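Long-range contact in conserved hypothetical protein (Pseudomonas aeruginosa, PDB 1YLL), which is of unknown function but belongs to the HutD family of cupin-like proteins, probably linked to histidine utilisation: residues D[40-54]-D[100-114]. Numbering follows the deposited sequence.
Sequences FGWRLSIADVGESGG and HCTLLDGAIRDFNLI
In Arg-109 a bend at chi3 (81°) folds the side chain back beside Asp-48, whose CG stands beside its own backbone N. NE reaches Asp-48 OD1 at 2.7 Å, with an N-H...O angle of 168°; OD1 lies close to the guanidinium plane, and NE meets it from its syn side, tilted out of the carboxylate plane. The two planes stand 84° apart, so this salt bridge rests on one oxygen rather than both. NH2 adds a weak bond to OD1 and donates to a water within hydrogen-bonding distance of Asp-48 OD1. Ile-46 CG2 sits over one guanidinium face, toward its rim, 3.5 Å above the plane. On the Ala-47 side of the sheet, Asp-110 turns its CG between N and carbonyl carbon, bringing OD1 to 3.1 Å from Ala-47 N, a weak second bond beside the backbone bond to Asp-110 O, whose donor sits above the carbonyl plane. Leu-44 CD2 meets Phe-111 CZ at 3.5 Å, and Phe-111 stacks on Phe-145. Past Val-49 the regular strand pairing lapses and resumes at Gly-53; Ser-52 OG accepts from Leu-103 N at 2.8 Å, while Val-49 CG1 packs on Leu-103 CD2 at 3.9 Å. The nearly antiparallel course of strands 42-49 and 108-114, their alternating hydrogen-bonded and non-hydrogen-bonded pairs, and the pairing of Gly-53 with Cys-101 in a second sheet fit the antiparallel beta-barrel of a cupin domain.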
# COMPACT_ATOMS: atom_id res chain seq x y z
N PHE D 40 -35.45 1.38 0.06
CA PHE D 40 -34.06 1.32 -0.39
C PHE D 40 -33.85 0.38 -1.57
O PHE D 40 -34.71 -0.42 -1.90
CB PHE D 40 -33.15 0.87 0.77
CG PHE D 40 -33.49 -0.50 1.34
CD1 PHE D 40 -33.09 -1.68 0.70
CD2 PHE D 40 -34.23 -0.59 2.51
CE1 PHE D 40 -33.45 -2.95 1.23
CE2 PHE D 40 -34.59 -1.82 3.05
CZ PHE D 40 -34.19 -3.01 2.40
N GLY D 41 -32.69 0.51 -2.21
CA GLY D 41 -32.33 -0.38 -3.31
C GLY D 41 -31.56 -1.57 -2.74
O GLY D 41 -31.71 -2.71 -3.19
N TRP D 42 -30.70 -1.31 -1.78
CA TRP D 42 -29.99 -2.39 -1.10
C TRP D 42 -29.71 -1.89 0.31
O TRP D 42 -29.64 -0.67 0.57
CB TRP D 42 -28.70 -2.83 -1.82
CG TRP D 42 -27.69 -1.75 -2.08
CD1 TRP D 42 -27.43 -1.15 -3.28
CD2 TRP D 42 -26.80 -1.16 -1.13
NE1 TRP D 42 -26.44 -0.23 -3.14
CE2 TRP D 42 -26.03 -0.20 -1.84
CE3 TRP D 42 -26.56 -1.35 0.24
CZ2 TRP D 42 -25.04 0.58 -1.21
CZ3 TRP D 42 -25.58 -0.57 0.86
CH2 TRP D 42 -24.83 0.39 0.13
N ARG D 43 -29.60 -2.83 1.23
CA ARG D 43 -29.34 -2.52 2.61
C ARG D 43 -28.48 -3.64 3.21
O ARG D 43 -28.74 -4.83 2.96
CB ARG D 43 -30.64 -2.45 3.39
CG ARG D 43 -30.50 -2.18 4.85
CD ARG D 43 -31.88 -1.88 5.41
NE ARG D 43 -31.94 -1.93 6.87
CZ ARG D 43 -32.15 -3.03 7.59
NH1 ARG D 43 -32.21 -2.95 8.91
NH2 ARG D 43 -32.27 -4.21 7.01
N LEU D 44 -27.48 -3.25 3.98
CA LEU D 44 -26.58 -4.21 4.63
C LEU D 44 -26.77 -4.01 6.13
O LEU D 44 -26.82 -2.87 6.62
CB LEU D 44 -25.13 -3.88 4.26
CG LEU D 44 -24.07 -4.85 3.73
CD1 LEU D 44 -22.79 -4.70 4.58
CD2 LEU D 44 -24.57 -6.29 3.64
N SER D 45 -26.85 -5.09 6.88
CA SER D 45 -27.06 -4.92 8.32
C SER D 45 -26.60 -6.14 9.10
O SER D 45 -26.34 -7.20 8.52
CB SER D 45 -28.56 -4.74 8.59
OG SER D 45 -29.30 -5.89 8.12
N ILE D 46 -26.51 -5.96 10.42
CA ILE D 46 -26.18 -7.04 11.34
C ILE D 46 -27.40 -7.13 12.25
O ILE D 46 -27.90 -6.11 12.70
CB ILE D 46 -25.00 -6.70 12.24
CG1 ILE D 46 -23.72 -6.63 11.45
CG2 ILE D 46 -24.88 -7.77 13.34
CD1 ILE D 46 -22.69 -5.87 12.29
N ALA D 47 -27.90 -8.33 12.50
CA ALA D 47 -29.05 -8.42 13.39
C ALA D 47 -28.71 -9.35 14.54
O ALA D 47 -27.83 -10.20 14.43
CB ALA D 47 -30.28 -8.93 12.65
N ASP D 48 -29.36 -9.10 15.68
CA ASP D 48 -29.21 -9.95 16.84
C ASP D 48 -30.53 -10.69 16.89
O ASP D 48 -31.59 -10.08 16.75
CB ASP D 48 -29.03 -9.14 18.11
CG ASP D 48 -27.63 -8.60 18.26
OD1 ASP D 48 -26.96 -8.49 17.21
OD2 ASP D 48 -27.21 -8.29 19.39
N VAL D 49 -30.47 -12.00 17.02
CA VAL D 49 -31.70 -12.76 17.08
C VAL D 49 -31.59 -13.46 18.41
O VAL D 49 -30.75 -14.34 18.57
CB VAL D 49 -31.77 -13.78 15.94
CG1 VAL D 49 -33.13 -14.46 15.96
CG2 VAL D 49 -31.52 -13.10 14.61
N GLY D 50 -32.43 -13.05 19.35
CA GLY D 50 -32.38 -13.59 20.69
C GLY D 50 -33.33 -14.73 20.97
O GLY D 50 -33.14 -15.46 21.95
N GLU D 51 -34.34 -14.87 20.12
CA GLU D 51 -35.33 -15.93 20.25
C GLU D 51 -35.78 -16.44 18.89
O GLU D 51 -35.78 -15.69 17.91
CB GLU D 51 -36.56 -15.40 20.95
CG GLU D 51 -36.37 -15.05 22.40
CD GLU D 51 -37.68 -14.65 23.02
OE1 GLU D 51 -38.22 -13.59 22.61
OE2 GLU D 51 -38.18 -15.39 23.89
N SER D 52 -36.18 -17.70 18.83
CA SER D 52 -36.71 -18.28 17.60
C SER D 52 -38.03 -17.57 17.33
O SER D 52 -38.76 -17.22 18.27
CB SER D 52 -36.99 -19.78 17.76
OG SER D 52 -35.79 -20.48 18.04
N GLY D 53 -38.34 -17.33 16.06
CA GLY D 53 -39.57 -16.65 15.72
C GLY D 53 -39.61 -16.35 14.24
O GLY D 53 -38.62 -16.58 13.54
N GLY D 54 -40.74 -15.84 13.76
CA GLY D 54 -40.83 -15.55 12.34
C GLY D 54 -40.04 -14.32 11.97
O GLY D 54 -39.74 -13.48 12.82
N HIS D 100 -39.56 -18.81 9.10
CA HIS D 100 -39.47 -18.96 10.54
C HIS D 100 -38.03 -19.33 10.88
O HIS D 100 -37.44 -20.19 10.23
CB HIS D 100 -40.41 -20.06 11.05
CG HIS D 100 -40.32 -20.28 12.53
ND1 HIS D 100 -39.46 -21.21 13.09
CD2 HIS D 100 -40.92 -19.65 13.56
CE1 HIS D 100 -39.55 -21.14 14.41
NE2 HIS D 100 -40.43 -20.20 14.72
N CYS D 101 -37.47 -18.66 11.89
CA CYS D 101 -36.11 -18.94 12.29
C CYS D 101 -36.11 -19.72 13.60
O CYS D 101 -36.71 -19.28 14.58
CB CYS D 101 -35.37 -17.63 12.51
SG CYS D 101 -33.74 -17.82 13.28
N THR D 102 -35.45 -20.87 13.61
CA THR D 102 -35.31 -21.65 14.83
C THR D 102 -33.83 -21.54 15.24
O THR D 102 -32.94 -21.91 14.47
CB THR D 102 -35.63 -23.13 14.58
OG1 THR D 102 -37.03 -23.26 14.27
CG2 THR D 102 -35.31 -23.97 15.79
N LEU D 103 -33.58 -21.01 16.44
CA LEU D 103 -32.21 -20.91 16.95
C LEU D 103 -31.83 -22.32 17.41
O LEU D 103 -32.60 -22.97 18.13
CB LEU D 103 -32.15 -19.95 18.13
CG LEU D 103 -32.51 -18.49 17.81
CD1 LEU D 103 -32.39 -17.63 19.09
CD2 LEU D 103 -31.58 -17.96 16.70
N LEU D 104 -30.64 -22.76 17.02
CA LEU D 104 -30.20 -24.10 17.38
C LEU D 104 -29.84 -24.19 18.86
O LEU D 104 -30.31 -25.08 19.57
CB LEU D 104 -29.01 -24.52 16.52
CG LEU D 104 -29.33 -24.66 15.02
CD1 LEU D 104 -28.03 -25.10 14.30
CD2 LEU D 104 -30.46 -25.67 14.78
N ASP D 105 -29.02 -23.25 19.32
CA ASP D 105 -28.62 -23.25 20.72
C ASP D 105 -28.27 -21.84 21.19
O ASP D 105 -27.09 -21.46 21.23
CB ASP D 105 -27.41 -24.17 20.90
CG ASP D 105 -27.29 -24.72 22.32
OD1 ASP D 105 -27.81 -24.07 23.26
OD2 ASP D 105 -26.68 -25.80 22.49
N GLY D 106 -29.29 -21.07 21.52
CA GLY D 106 -29.04 -19.72 22.01
C GLY D 106 -28.98 -18.64 20.95
O GLY D 106 -28.97 -18.92 19.74
N ALA D 107 -28.92 -17.40 21.43
CA ALA D 107 -28.87 -16.21 20.58
C ALA D 107 -27.76 -16.25 19.54
O ALA D 107 -26.72 -16.92 19.71
CB ALA D 107 -28.72 -14.96 21.46
N ILE D 108 -27.97 -15.53 18.43
CA ILE D 108 -26.96 -15.44 17.39
C ILE D 108 -26.94 -14.01 16.88
O ILE D 108 -27.78 -13.20 17.24
CB ILE D 108 -27.25 -16.35 16.14
CG1 ILE D 108 -28.61 -16.00 15.55
CG2 ILE D 108 -27.25 -17.85 16.52
CD1 ILE D 108 -28.88 -16.78 14.26
N ARG D 109 -25.96 -13.73 16.05
CA ARG D 109 -25.86 -12.44 15.37
C ARG D 109 -25.68 -12.86 13.94
O ARG D 109 -25.00 -13.85 13.63
CB ARG D 109 -24.64 -11.63 15.81
CG ARG D 109 -24.66 -11.25 17.29
CD ARG D 109 -23.68 -10.11 17.57
NE ARG D 109 -24.27 -8.82 17.22
CZ ARG D 109 -23.57 -7.70 17.03
NH1 ARG D 109 -22.26 -7.72 17.16
NH2 ARG D 109 -24.19 -6.57 16.73
N ASP D 110 -26.31 -12.12 13.03
CA ASP D 110 -26.19 -12.46 11.63
C ASP D 110 -25.83 -11.23 10.82
O ASP D 110 -25.81 -10.11 11.33
CB ASP D 110 -27.48 -13.10 11.08
CG ASP D 110 -28.70 -12.23 11.23
OD1 ASP D 110 -28.61 -10.98 11.13
OD2 ASP D 110 -29.78 -12.83 11.42
N PHE D 111 -25.47 -11.48 9.57
CA PHE D 111 -25.07 -10.45 8.62
C PHE D 111 -26.08 -10.60 7.47
O PHE D 111 -26.26 -11.71 6.95
CB PHE D 111 -23.65 -10.78 8.19
CG PHE D 111 -23.10 -9.89 7.13
CD1 PHE D 111 -22.83 -8.53 7.41
CD2 PHE D 111 -22.82 -10.39 5.88
CE1 PHE D 111 -22.30 -7.71 6.43
CE2 PHE D 111 -22.28 -9.56 4.89
CZ PHE D 111 -22.02 -8.23 5.16
N ASN D 112 -26.71 -9.49 7.08
CA ASN D 112 -27.78 -9.55 6.10
C ASN D 112 -27.60 -8.63 4.94
O ASN D 112 -27.32 -7.47 5.16
CB ASN D 112 -29.10 -9.09 6.75
CG ASN D 112 -29.80 -10.17 7.54
OD1 ASN D 112 -30.32 -11.12 6.97
ND2 ASN D 112 -29.82 -10.03 8.86
N LEU D 113 -27.79 -9.13 3.71
CA LEU D 113 -27.79 -8.25 2.53
C LEU D 113 -29.24 -8.35 2.04
O LEU D 113 -29.75 -9.45 1.93
CB LEU D 113 -26.93 -8.84 1.40
CG LEU D 113 -26.40 -7.99 0.22
CD1 LEU D 113 -26.44 -8.77 -1.06
CD2 LEU D 113 -27.06 -6.65 0.09
N ILE D 114 -29.91 -7.22 1.82
CA ILE D 114 -31.27 -7.26 1.26
C ILE D 114 -31.19 -6.32 0.07
O ILE D 114 -30.75 -5.19 0.22
CB ILE D 114 -32.28 -6.74 2.30
CG1 ILE D 114 -32.18 -7.61 3.56
CG2 ILE D 114 -33.73 -6.73 1.72
CD1 ILE D 114 -33.13 -7.19 4.67
O HOH W 1 -27.17 -6.49 15.75